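Local coordinates for protein ACDH-11, isoform b (Caenorhabditis elegans, PDB 4Y9J) that belongs to the acyl-CoA dehydrogenase family of flavoproteins and binds flavin-adenine dinucleotide together with UCC in neighbouring pockets, at residues K100-C105 and G140-P145; M146-G151 and S224-A229; R525-T530 and E573-E578. All coordinates share one frame; numbering follows the deposited sequence.

Interaction 1 of 3, residues K100-C105 and G140-P145. With UCC (S-{(3S,5R,9R)-1-[(2R,3S,4R,5R)-5-(6-amino-9H-purin-9-yl)-4-hydroxy-3-(phosphonooxy)tetrahydrofuran-2-yl]-3,5,9-trihydroxy-8,8-dimethyl-3,5-dioxido-10,14-dioxo-2,4,6-trioxa-11,15-diaza-3lambda~5~,5lambda~5~-diphosphaheptadecan-17-yl} undecanethioate), chain F.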
loop_
_atom_site.group_PDB
_atom_site.type_symbol
_atom_site.label_atom_id
_atom_site.label_comp_id
_atom_site.label_asym_id
_atom_site.label_seq_id
_atom_site.Cartn_x
_atom_site.Cartn_y
_atom_site.Cartn_z
ATOM N N LYS B 100 16.401 -11.208 12.841
ATOM C CA LYS B 100 17.695 -10.805 13.357
ATOM C C LYS B 100 17.613 -10.425 14.821
ATOM O O LYS B 100 18.468 -10.869 15.628
ATOM C CB LYS B 100 18.305 -9.674 12.530
ATOM C CG LYS B 100 19.675 -9.225 12.997
ATOM C CD LYS B 100 20.762 -10.298 12.882
ATOM C CE LYS B 100 22.101 -9.726 13.371
ATOM N NZ LYS B 100 23.257 -10.621 13.277
ATOM N N LEU B 101 16.567 -9.730 15.202
ATOM C CA LEU B 101 16.334 -9.392 16.617
ATOM C C LEU B 101 16.202 -10.639 17.509
ATOM O O LEU B 101 16.781 -10.710 18.579
ATOM C CB LEU B 101 15.151 -8.487 16.772
ATOM C CG LEU B 101 15.382 -7.036 16.299
ATOM C CD1 LEU B 101 14.085 -6.352 15.905
ATOM C CD2 LEU B 101 16.111 -6.224 17.320
ATOM N N LYS B 102 15.452 -11.629 17.033
ATOM C CA LYS B 102 15.325 -12.887 17.778
ATOM C C LYS B 102 16.659 -13.583 17.953
ATOM O O LYS B 102 16.959 -14.163 18.984
ATOM C CB LYS B 102 14.341 -13.816 17.082
ATOM C CG LYS B 102 12.907 -13.299 17.176
ATOM C CD LYS B 102 11.987 -14.072 16.240
ATOM C CE LYS B 102 11.681 -15.483 16.617
ATOM N NZ LYS B 102 11.010 -16.289 15.540
ATOM N N GLN B 103 17.453 -13.578 16.912
ATOM C CA GLN B 103 18.782 -14.120 16.985
ATOM C C GLN B 103 19.679 -13.438 17.979
ATOM O O GLN B 103 20.436 -14.111 18.705
ATOM C CB GLN B 103 19.447 -14.183 15.608
ATOM C CG GLN B 103 18.613 -14.997 14.641
ATOM C CD GLN B 103 19.013 -14.798 13.158
ATOM O OE1 GLN B 103 19.892 -14.002 12.815
ATOM N NE2 GLN B 103 18.326 -15.504 12.284
ATOM N N ILE B 104 19.641 -12.135 17.980
ATOM C CA ILE B 104 20.373 -11.328 18.936
ATOM C C ILE B 104 19.949 -11.645 20.393
ATOM O O ILE B 104 20.823 -11.776 21.274
ATOM C CB ILE B 104 20.240 -9.842 18.631
ATOM C CG1 ILE B 104 21.007 -9.494 17.331
ATOM C CG2 ILE B 104 20.760 -9.014 19.797
ATOM C CD1 ILE B 104 20.717 -8.080 16.837
ATOM N N CYS B 105 18.648 -11.813 20.610
ATOM C CA CYS B 105 18.134 -12.230 21.921
ATOM C C CYS B 105 18.740 -13.538 22.416
ATOM O O CYS B 105 19.104 -13.670 23.608
ATOM C CB CYS B 105 16.623 -12.337 21.885
ATOM S SG CYS B 105 15.882 -10.707 21.892
ATOM N N GLY B 140 11.647 -3.541 18.737
ATOM C CA GLY B 140 10.665 -3.760 17.678
ATOM C C GLY B 140 9.616 -4.773 18.092
ATOM O O GLY B 140 9.171 -5.553 17.295
ATOM N N LEU B 141 9.268 -4.776 19.375
ATOM C CA LEU B 141 8.365 -5.710 19.975
ATOM C C LEU B 141 8.767 -7.172 20.051
ATOM O O LEU B 141 7.964 -8.053 20.391
ATOM C CB LEU B 141 6.927 -5.536 19.379
ATOM C CG LEU B 141 5.959 -4.824 20.270
ATOM C CD1 LEU B 141 5.681 -5.641 21.541
ATOM C CD2 LEU B 141 6.383 -3.415 20.602
ATOM N N VAL B 142 10.025 -7.457 19.762
ATOM C CA VAL B 142 10.603 -8.756 20.087
ATOM C C VAL B 142 10.579 -9.030 21.599
ATOM O O VAL B 142 10.560 -10.203 21.992
ATOM C CB VAL B 142 11.960 -8.962 19.368
ATOM C CG1 VAL B 142 12.619 -10.287 19.830
ATOM C CG2 VAL B 142 11.684 -9.058 17.871
ATOM N N SER B 143 10.428 -7.976 22.398
ATOM C CA SER B 143 10.104 -8.103 23.765
ATOM C C SER B 143 8.931 -8.998 24.047
ATOM O O SER B 143 8.885 -9.596 25.108
ATOM C CB SER B 143 9.823 -6.700 24.340
ATOM O OG SER B 143 8.933 -6.006 23.420
ATOM N N CYS B 144 7.905 -9.030 23.190
ATOM C CA CYS B 144 6.739 -9.861 23.449
ATOM C C CYS B 144 7.024 -11.371 23.401
ATOM O O CYS B 144 6.846 -12.065 24.418
ATOM C CB CYS B 144 5.584 -9.418 22.553
ATOM S SG CYS B 144 4.280 -10.596 22.353
ATOM N N PRO B 145 7.585 -11.885 22.312
ATOM C CA PRO B 145 7.958 -13.279 22.378
ATOM C C PRO B 145 9.033 -13.565 23.431
ATOM O O PRO B 145 9.034 -14.669 23.952
ATOM C CB PRO B 145 8.446 -13.609 20.980
ATOM C CG PRO B 145 8.690 -12.280 20.349
ATOM C CD PRO B 145 7.696 -11.361 20.939
HETATM O OA1 UCC F . -2.196 -10.941 26.665
HETATM C CA1 UCC F . -1.468 -11.973 26.399
HETATM C CA2 UCC F . -0.165 -12.045 25.595
HETATM C CA3 UCC F . 0.607 -10.792 25.319
HETATM C CA4 UCC F . 2.149 -11.011 25.476
HETATM C CA5 UCC F . 2.653 -10.230 26.697
HETATM C CA6 UCC F . 3.943 -9.544 26.413
HETATM C CA7 UCC F . 4.448 -8.769 27.620
HETATM C CA8 UCC F . 5.766 -8.404 27.066
HETATM C CA9 UCC F . 6.263 -7.066 27.174
HETATM C C10 UCC F . 6.405 -6.375 25.894
HETATM C C11 UCC F . 5.424 -5.223 26.062
HETATM S S UCC F . -1.814 -13.547 26.849
HETATM C CP1 UCC F . -3.407 -13.563 27.756
HETATM C CP2 UCC F . -3.425 -12.777 29.031
HETATM N NP1 UCC F . -4.620 -13.058 29.852
HETATM C CP3 UCC F . -4.601 -12.649 31.122
HETATM O OP1 UCC F . -3.713 -11.953 31.614
HETATM C CP4 UCC F . -5.723 -13.144 32.012
HETATM C CP5 UCC F . -6.368 -11.946 32.724
HETATM N NP2 UCC F . -7.280 -12.571 33.674
HETATM C CP6 UCC F . -6.924 -13.026 34.875
HETATM O OP2 UCC F . -5.809 -12.866 35.353
HETATM C CP8 UCC F . -8.050 -13.655 35.670
HETATM O OP3 UCC F . -7.990 -13.155 37.040
HETATM C CPB UCC F . -7.979 -15.150 35.871
HETATM C CP7 UCC F . -6.632 -15.795 36.234
HETATM C CP9 UCC F . -7.886 -15.634 34.359
HETATM C CPA UCC F . -9.345 -15.825 36.124
HETATM O O7 UCC F . -9.164 -17.259 36.237
HETATM P P2 UCC F . -10.276 -18.157 37.003
HETATM O O21 UCC F . -9.895 -19.627 36.933
HETATM O O22 UCC F . -11.641 -17.597 36.580
HETATM O O6 UCC F . -10.079 -17.582 38.512
HETATM P P1 UCC F . -9.609 -18.357 39.822
HETATM O O11 UCC F . -10.534 -19.505 40.196
HETATM O O12 UCC F . -9.394 -17.238 40.797
HETATM O "O5'" UCC F . -8.136 -18.939 39.297
HETATM C "C5'" UCC F . -7.896 -20.366 39.249
HETATM C "C4'" UCC F . -6.613 -20.753 40.011
HETATM C "C3'" UCC F . -6.705 -20.373 41.486
HETATM O "O3'" UCC F . -5.933 -21.339 42.153
HETATM P P3 UCC F . -6.564 -22.365 43.176
HETATM O O33 UCC F . -5.376 -23.236 43.521
HETATM O O32 UCC F . -7.532 -23.177 42.349
HETATM O O31 UCC F . -7.149 -21.468 44.296
HETATM C "C2'" UCC F . -6.023 -19.018 41.616
HETATM O "O2'" UCC F . -5.340 -18.794 42.848
HETATM O "O4'" UCC F . -5.489 -20.022 39.477
HETATM C "C1'" UCC F . -4.970 -19.201 40.515
HETATM N N9 UCC F . -4.411 -17.962 39.955
HETATM C C4 UCC F . -3.168 -17.571 40.213
HETATM N N3 UCC F . -2.111 -18.089 40.884
HETATM C C8 UCC F . -5.064 -17.049 39.198
HETATM N N7 UCC F . -4.214 -16.047 38.907
HETATM C C5 UCC F . -3.023 -16.309 39.492
HETATM C C6 UCC F . -1.677 -15.677 39.534
HETATM N N6 UCC F . -1.477 -14.503 38.882
HETATM N N1 UCC F . -0.708 -16.276 40.298
HETATM C C2 UCC F . -0.936 -17.439 40.943
#

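Interaction 2 of 3, residues M146-G151 and S224-A229. With FAD (flavin-adenine dinucleotide), chain E.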
loop_
_atom_site.group_PDB
_atom_site.type_symbol
_atom_site.label_atom_id
_atom_site.label_comp_id
_atom_site.label_asym_id
_atom_site.label_seq_id
_atom_site.Cartn_x
_atom_site.Cartn_y
_atom_site.Cartn_z
ATOM N N MET B 146 9.917 -12.611 23.778
ATOM C CA MET B 146 10.869 -12.909 24.864
ATOM C C MET B 146 10.103 -13.126 26.197
ATOM O O MET B 146 10.458 -14.032 26.969
ATOM C CB MET B 146 11.933 -11.825 25.017
ATOM C CG MET B 146 12.894 -11.713 23.859
ATOM S SD MET B 146 13.793 -13.281 23.643
ATOM C CE MET B 146 13.285 -13.910 22.100
ATOM N N ALA B 147 9.076 -12.337 26.446
ATOM C CA ALA B 147 8.264 -12.504 27.664
ATOM C C ALA B 147 7.640 -13.888 27.745
ATOM O O ALA B 147 7.709 -14.543 28.774
ATOM C CB ALA B 147 7.197 -11.469 27.784
ATOM N N MET B 148 6.991 -14.267 26.657
ATOM C CA MET B 148 6.292 -15.505 26.572
ATOM C C MET B 148 7.246 -16.695 26.611
ATOM O O MET B 148 6.853 -17.735 27.127
ATOM C CB MET B 148 5.425 -15.569 25.356
ATOM C CG MET B 148 4.275 -14.619 25.429
ATOM S SD MET B 148 3.105 -14.736 24.055
ATOM C CE MET B 148 4.112 -14.382 22.684
ATOM N N THR B 149 8.462 -16.509 26.081
ATOM C CA THR B 149 9.469 -17.555 26.055
ATOM C C THR B 149 9.938 -17.812 27.501
ATOM O O THR B 149 10.026 -18.964 27.937
ATOM C CB THR B 149 10.612 -17.177 25.101
ATOM O OG1 THR B 149 10.068 -17.060 23.743
ATOM C CG2 THR B 149 11.783 -18.104 25.195
ATOM N N ASP B 150 10.199 -16.745 28.236
ATOM C CA ASP B 150 10.637 -16.832 29.651
ATOM C C ASP B 150 9.536 -17.475 30.480
ATOM O O ASP B 150 9.765 -18.384 31.240
ATOM C CB ASP B 150 10.979 -15.411 30.110
ATOM C CG ASP B 150 11.707 -15.321 31.456
ATOM O OD1 ASP B 150 11.842 -16.354 32.126
ATOM O OD2 ASP B 150 12.105 -14.164 31.870
ATOM N N GLY B 151 8.307 -17.068 30.230
ATOM C CA GLY B 151 7.160 -17.597 30.937
ATOM C C GLY B 151 6.936 -19.073 30.660
ATOM O O GLY B 151 6.594 -19.819 31.573
ATOM N N SER B 224 -3.478 -14.223 19.040
ATOM C CA SER B 224 -2.273 -15.102 19.178
ATOM C C SER B 224 -1.067 -14.376 18.640
ATOM O O SER B 224 -0.852 -14.333 17.419
ATOM C CB SER B 224 -2.511 -16.380 18.364
ATOM O OG SER B 224 -3.538 -17.117 18.911
ATOM N N SER B 225 -0.332 -13.738 19.518
ATOM C CA SER B 225 0.852 -13.008 19.180
ATOM C C SER B 225 2.084 -13.894 18.957
ATOM O O SER B 225 2.206 -14.959 19.521
ATOM C CB SER B 225 1.137 -11.968 20.262
ATOM O OG SER B 225 0.174 -10.944 20.236
ATOM N N ALA B 226 2.968 -13.431 18.060
ATOM C CA ALA B 226 4.221 -14.117 17.708
ATOM C C ALA B 226 3.929 -15.481 17.166
ATOM O O ALA B 226 4.482 -16.501 17.620
ATOM C CB ALA B 226 5.164 -14.187 18.904
ATOM N N VAL B 227 3.047 -15.539 16.153
ATOM C CA VAL B 227 2.780 -16.809 15.455
ATOM C C VAL B 227 3.943 -17.348 14.584
ATOM O O VAL B 227 3.840 -18.420 14.037
ATOM C CB VAL B 227 1.464 -16.746 14.601
ATOM C CG1 VAL B 227 0.250 -16.872 15.462
ATOM C CG2 VAL B 227 1.379 -15.525 13.779
ATOM N N ASP B 228 5.031 -16.601 14.500
ATOM C CA ASP B 228 6.296 -17.090 14.020
ATOM C C ASP B 228 7.051 -17.975 15.119
ATOM O O ASP B 228 8.158 -18.473 14.823
ATOM C CB ASP B 228 7.201 -15.937 13.674
ATOM C CG ASP B 228 7.450 -15.046 14.857
ATOM O OD1 ASP B 228 6.487 -14.496 15.468
ATOM O OD2 ASP B 228 8.619 -14.848 15.215
ATOM N N ALA B 229 6.476 -18.121 16.309
ATOM C CA ALA B 229 7.121 -18.898 17.389
ATOM C C ALA B 229 7.131 -20.409 17.080
ATOM O O ALA B 229 6.475 -20.864 16.125
ATOM C CB ALA B 229 6.382 -18.691 18.656
HETATM P PA FAD E . -12.563 -7.772 28.221
HETATM O O1A FAD E . -12.351 -8.616 29.478
HETATM O O2A FAD E . -13.781 -8.096 27.340
HETATM O O5B FAD E . -12.838 -6.235 28.634
HETATM C C5B FAD E . -11.870 -5.551 29.423
HETATM C C4B FAD E . -12.609 -4.541 30.256
HETATM O O4B FAD E . -13.530 -5.310 31.059
HETATM C C3B FAD E . -11.728 -3.731 31.152
HETATM O O3B FAD E . -12.391 -2.492 31.609
HETATM C C2B FAD E . -11.733 -4.636 32.369
HETATM O O2B FAD E . -11.340 -3.931 33.558
HETATM C C1B FAD E . -13.220 -5.063 32.414
HETATM N N9A FAD E . -13.427 -6.244 33.274
HETATM C C8A FAD E . -13.166 -7.550 32.953
HETATM N N7A FAD E . -13.425 -8.347 34.031
HETATM C C5A FAD E . -13.904 -7.549 35.035
HETATM C C6A FAD E . -14.368 -7.754 36.410
HETATM N N6A FAD E . -14.413 -9.011 36.934
HETATM N N1A FAD E . -14.754 -6.652 37.099
HETATM C C2A FAD E . -14.688 -5.419 36.583
HETATM N N3A FAD E . -14.285 -5.155 35.340
HETATM C C4A FAD E . -13.892 -6.172 34.538
HETATM N N1 FAD E . -4.088 -12.889 24.429
HETATM C C2 FAD E . -3.502 -14.117 24.291
HETATM O O2 FAD E . -3.978 -15.060 24.976
HETATM N N3 FAD E . -2.436 -14.341 23.600
HETATM C C4 FAD E . -1.800 -13.458 22.866
HETATM O O4 FAD E . -0.819 -13.743 22.216
HETATM C C4X FAD E . -2.385 -12.071 22.931
HETATM N N5 FAD E . -1.841 -11.104 22.067
HETATM C C5X FAD E . -2.493 -9.847 22.201
HETATM C C6 FAD E . -1.927 -8.817 21.392
HETATM C C7 FAD E . -2.499 -7.503 21.482
HETATM C C7M FAD E . -1.834 -6.462 20.642
HETATM C C8 FAD E . -3.665 -7.306 22.318
HETATM C C8M FAD E . -4.304 -5.910 22.395
HETATM C C9 FAD E . -4.226 -8.305 23.107
HETATM C C9A FAD E . -3.664 -9.623 23.044
HETATM N N10 FAD E . -4.227 -10.628 23.780
HETATM C C10 FAD E . -3.596 -11.893 23.697
HETATM C "C1'" FAD E . -5.422 -10.443 24.523
HETATM C "C2'" FAD E . -5.388 -9.744 25.887
HETATM O "O2'" FAD E . -4.891 -10.579 26.914
HETATM C "C3'" FAD E . -6.808 -9.299 26.227
HETATM O "O3'" FAD E . -7.117 -8.319 25.268
HETATM C "C4'" FAD E . -6.898 -8.771 27.646
HETATM O "O4'" FAD E . -6.591 -9.783 28.607
HETATM C "C5'" FAD E . -8.278 -8.160 27.916
HETATM O "O5'" FAD E . -9.330 -9.189 27.707
HETATM P P FAD E . -10.494 -8.858 26.567
HETATM O O1P FAD E . -9.804 -8.373 25.355
HETATM O O2P FAD E . -11.416 -10.050 26.522
HETATM O O3P FAD E . -11.294 -7.617 27.274
#

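Interaction 3 of 3, residues R525-T530 and E573-E578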
loop_
_atom_site.group_PDB
_atom_site.type_symbol
_atom_site.label_atom_id
_atom_site.label_comp_id
_atom_site.label_asym_id
_atom_site.label_seq_id
_atom_site.Cartn_x
_atom_site.Cartn_y
_atom_site.Cartn_z
ATOM N N ARG B 525 -8.794 -0.691 42.464
ATOM C CA ARG B 525 -7.704 0.024 41.875
ATOM C C ARG B 525 -7.040 0.999 42.853
ATOM O O ARG B 525 -5.829 1.164 42.870
ATOM C CB ARG B 525 -8.179 0.762 40.546
ATOM C CG ARG B 525 -7.049 1.471 39.886
ATOM C CD ARG B 525 -7.456 2.392 38.723
ATOM N NE ARG B 525 -7.987 1.667 37.610
ATOM C CZ ARG B 525 -7.914 2.114 36.346
ATOM N NH1 ARG B 525 -7.320 3.283 36.061
ATOM N NH2 ARG B 525 -8.429 1.382 35.401
ATOM N N HIS B 526 -7.844 1.664 43.678
ATOM C CA HIS B 526 -7.320 2.573 44.679
ATOM C C HIS B 526 -6.449 1.832 45.713
ATOM O O HIS B 526 -5.426 2.314 46.086
ATOM C CB HIS B 526 -8.444 3.320 45.368
ATOM C CG HIS B 526 -9.269 4.163 44.447
ATOM N ND1 HIS B 526 -10.179 3.630 43.553
ATOM C CD2 HIS B 526 -9.327 5.498 44.286
ATOM C CE1 HIS B 526 -10.764 4.618 42.882
ATOM N NE2 HIS B 526 -10.255 5.757 43.302
ATOM N N ILE B 527 -6.889 0.650 46.141
ATOM C CA ILE B 527 -6.116 -0.227 47.035
ATOM C C ILE B 527 -4.794 -0.602 46.349
ATOM O O ILE B 527 -3.721 -0.358 46.927
ATOM C CB ILE B 527 -6.921 -1.491 47.423
ATOM C CG1 ILE B 527 -8.124 -1.097 48.258
ATOM C CG2 ILE B 527 -6.023 -2.537 48.131
ATOM C CD1 ILE B 527 -9.120 -2.204 48.566
ATOM N N ALA B 528 -4.845 -1.110 45.112
ATOM C CA ALA B 528 -3.651 -1.497 44.401
ATOM C C ALA B 528 -2.654 -0.343 44.220
ATOM O O ALA B 528 -1.452 -0.526 44.424
ATOM C CB ALA B 528 -3.981 -2.191 43.086
ATOM N N PHE B 529 -3.142 0.844 43.840
ATOM C CA PHE B 529 -2.279 2.005 43.654
ATOM C C PHE B 529 -1.617 2.466 44.986
ATOM O O PHE B 529 -0.499 2.961 45.000
ATOM C CB PHE B 529 -3.112 3.160 43.123
ATOM C CG PHE B 529 -3.298 3.215 41.617
ATOM C CD1 PHE B 529 -3.313 2.106 40.818
ATOM C CD2 PHE B 529 -3.606 4.466 41.010
ATOM C CE1 PHE B 529 -3.450 2.186 39.421
ATOM C CE2 PHE B 529 -3.794 4.539 39.615
ATOM C CZ PHE B 529 -3.707 3.402 38.827
ATOM N N THR B 530 -2.357 2.390 46.088
ATOM C CA THR B 530 -1.806 2.774 47.388
ATOM C C THR B 530 -0.657 1.864 47.763
ATOM O O THR B 530 0.352 2.323 48.248
ATOM C CB THR B 530 -2.877 2.761 48.462
ATOM O OG1 THR B 530 -3.920 3.658 48.073
ATOM C CG2 THR B 530 -2.288 3.174 49.796
ATOM N N GLU B 573 -15.901 5.987 52.744
ATOM C CA GLU B 573 -17.161 6.074 52.006
ATOM C C GLU B 573 -17.129 5.540 50.590
ATOM O O GLU B 573 -18.172 5.158 50.040
ATOM C CB GLU B 573 -17.741 7.501 52.031
ATOM C CG GLU B 573 -16.860 8.527 51.370
ATOM C CD GLU B 573 -15.861 9.147 52.316
ATOM O OE1 GLU B 573 -15.571 8.547 53.389
ATOM O OE2 GLU B 573 -15.346 10.232 51.946
ATOM N N TRP B 574 -15.937 5.417 49.989
ATOM C CA TRP B 574 -15.876 4.805 48.676
ATOM C C TRP B 574 -16.191 3.309 48.660
ATOM O O TRP B 574 -16.473 2.707 47.598
ATOM C CB TRP B 574 -14.546 5.127 47.969
ATOM C CG TRP B 574 -14.262 6.619 47.879
ATOM C CD1 TRP B 574 -15.150 7.611 48.085
ATOM C CD2 TRP B 574 -13.016 7.262 47.533
ATOM N NE1 TRP B 574 -14.554 8.842 47.910
ATOM C CE2 TRP B 574 -13.258 8.661 47.530
ATOM C CE3 TRP B 574 -11.731 6.794 47.146
ATOM C CZ2 TRP B 574 -12.265 9.595 47.259
ATOM C CZ3 TRP B 574 -10.737 7.738 46.857
ATOM C CH2 TRP B 574 -11.018 9.131 46.924
ATOM N N PHE B 575 -16.090 2.677 49.818
ATOM C CA PHE B 575 -16.399 1.261 49.950
ATOM C C PHE B 575 -17.918 0.976 49.986
ATOM O O PHE B 575 -18.351 -0.178 49.852
ATOM C CB PHE B 575 -15.794 0.722 51.275
ATOM C CG PHE B 575 -14.276 0.538 51.261
ATOM C CD1 PHE B 575 -13.418 1.625 51.358
ATOM C CD2 PHE B 575 -13.710 -0.735 51.254
ATOM C CE1 PHE B 575 -12.040 1.448 51.391
ATOM C CE2 PHE B 575 -12.330 -0.910 51.277
ATOM C CZ PHE B 575 -11.498 0.175 51.372
ATOM N N ALA B 576 -18.739 1.989 50.209
ATOM C CA ALA B 576 -20.126 1.732 50.538
ATOM C C ALA B 576 -20.911 1.300 49.322
ATOM O O ALA B 576 -20.672 1.765 48.249
ATOM C CB ALA B 576 -20.749 2.954 51.177
ATOM N N SER B 577 -21.834 0.370 49.505
ATOM C CA SER B 577 -22.673 -0.134 48.426
ATOM C C SER B 577 -23.594 0.944 47.865
ATOM O O SER B 577 -23.909 0.940 46.672
ATOM C CB SER B 577 -23.516 -1.322 48.898
ATOM O OG SER B 577 -22.727 -2.512 48.924
ATOM N N GLU B 578 -23.962 1.896 48.686
ATOM C CA GLU B 578 -24.820 3.009 48.206
ATOM C C GLU B 578 -24.074 3.858 47.183
ATOM O O GLU B 578 -24.674 4.424 46.299
ATOM C CB GLU B 578 -25.329 3.909 49.357
ATOM C CG GLU B 578 -25.930 3.111 50.482
ATOM C CD GLU B 578 -27.260 2.432 50.145
ATOM O OE1 GLU B 578 -27.682 2.407 48.953
ATOM O OE2 GLU B 578 -27.875 1.924 51.119
#

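Interaction 1 of 3, residues K100-C105 and G140-P145
This is a buried apolar contact inside the N-terminal helical domain of the acyl-CoA dehydrogenase fold, where the start of helix 143-158 packs against one side of helix 96-107. The forked side chain of Val142 settles like a knob between Leu101, Lys102 and Cys105, and Trp98 of the same helix touches it too, completing a four-residue pocket. The two methyls divide the work. Val142 CG2 rests on the Leu101 side chain, 3.7 Å from Leu101 CB and 4.1 Å from Leu101 CD1. The other branch, CG1, stands anti to the backbone N (chi1 175°) and meets Cys105, with Cys105 SG 3.9 Å from Val142 CG1. Lys102 takes part only through its aliphatic root, which passes the valine at about a right angle, with Lys102 CG 4.0 Å from Val142 CG1. Its chain bends at chi3 (71°), and the ammonium end forms a salt bridge with Asp228. Phe135 of helix 121-135 packs on both Val142 and Cys105, so an aromatic ring from a third helix joins the cluster. Gly140 and Leu141, both with positive phi, turn the chain into the helix, where Cys144 N bonds back to Leu141 O. Ser143 and Cys144 face another way, onto UCC. Ser143 OG lies 3.6 Å from UCC C10, near the end of the acyl chain, and Cys144 SG comes within 3.8 Å of UCC CA4.

Interaction 2 of 3, residues M146-G151 and S224-A229
Met148 meets the 224-229 segment through its terminal methyl alone. Met148 CE lies 3.7 Å from Ser225 O and 3.9 Å from Ala226 CB, resting on a backbone carbonyl and a methyl at once. The side chain runs extended through chi2 (-175°) and then bends at chi3 (-60°), bringing CE round toward the start of the turn. Ser225, whose carbonyl takes that methyl, grips the flavin of flavin-adenine dinucleotide twice: Ser225 N donates to FAD O4 at 2.7 Å in a nearly straight bond (170°), and its hydroxyl OG donates to FAD N5, also at 2.7 Å. Two neighbouring acceptors of the ring system are thus held by one residue, at the end of strand 214-225 in the middle beta domain of the acyl-CoA dehydrogenase fold, while Met148 comes from a helix of the N-terminal domain. Ser225 OG is also hydrogen-bonded to Thr285 OG1, and backbone bonds of Ser224 with Ala286 and of Ala226 with Pro284 tie this end of the strand to strand 285-298 and the residue just before it. Beyond the strand the backbone folds into a type I turn from Ala226 to Ala229, closed by Ala229 N to Ala226 O at 2.9 Å. On the helix side, Met148 also touches Gln188 of strand 186-189.

Interaction 3 of 3, residues R525-T530 and E573-E578
Trp574 touches His526 first, pushing the six-membered end of its indole toward the imidazole in an offset edge-to-face pair. The ring centroids are 5.3 Å apart and the planes stand at 61°. The closest atoms are Trp574 CZ3 and His526 CD2 at 3.7 Å. Trp574 CZ3 is also 4.1 Å from His526 NE2, so the indole approaches the CD2-NE2 side of the imidazole. The tryptophan carries CG beside its own backbone N (chi1 -55°), which swings the indole across to the helix and leaves its pyrrole end, with NE1, farther from the histidine. That NE1 makes a weak hydrogen bond to Glu564 of the second subunit, and Thr356 of that subunit packs on His526. The histidine's backbone is held in turn: His526 O takes the regular helix bond from Thr530 N at 3.1 Å and a second one from Thr530 OG1 at 2.8 Å, the two donors arriving from opposite faces of the carbonyl plane. Next comes Phe575, with Phe575 CZ 4.4 Å from Ile527 CD1, a looser apolar touch. Its ring also meets Trp572 and packs on Ala509 of helix 486-512, and Ile527 touches Leu506 of the same helix. Past it, Ala576 N bonds back to Glu573 O at 3.2 Å, and the chain then turns away from helix 524-545 into helix 577-587. Two consecutive aromatics just before helix 577-587 thus pack on a helix of the all-helical C-terminal region of ACDH-11, beside the interface between subunits.

Interactions 1 and 2 are parts of one buried assembly, their centres 10 Å apart, with helix 143-158 serving both: its start in interaction 1, its next turn in interaction 2. They meet directly, Cys105 CB lying 3.5 Å from Met146 SD, and the Lys102 to Asp228 salt bridge also joins them. Interaction 1 is apolar and within one helical domain; interaction 2 joins that domain to the beta domain, beside flavin-adenine dinucleotide. Interaction 3 lies on the opposite side of the chain's centre, about 40 Å from interaction 1 and about 35 Å from interaction 2, between centres. Mostly buried as well, it relies on aromatic rings, and it alone borders another subunit.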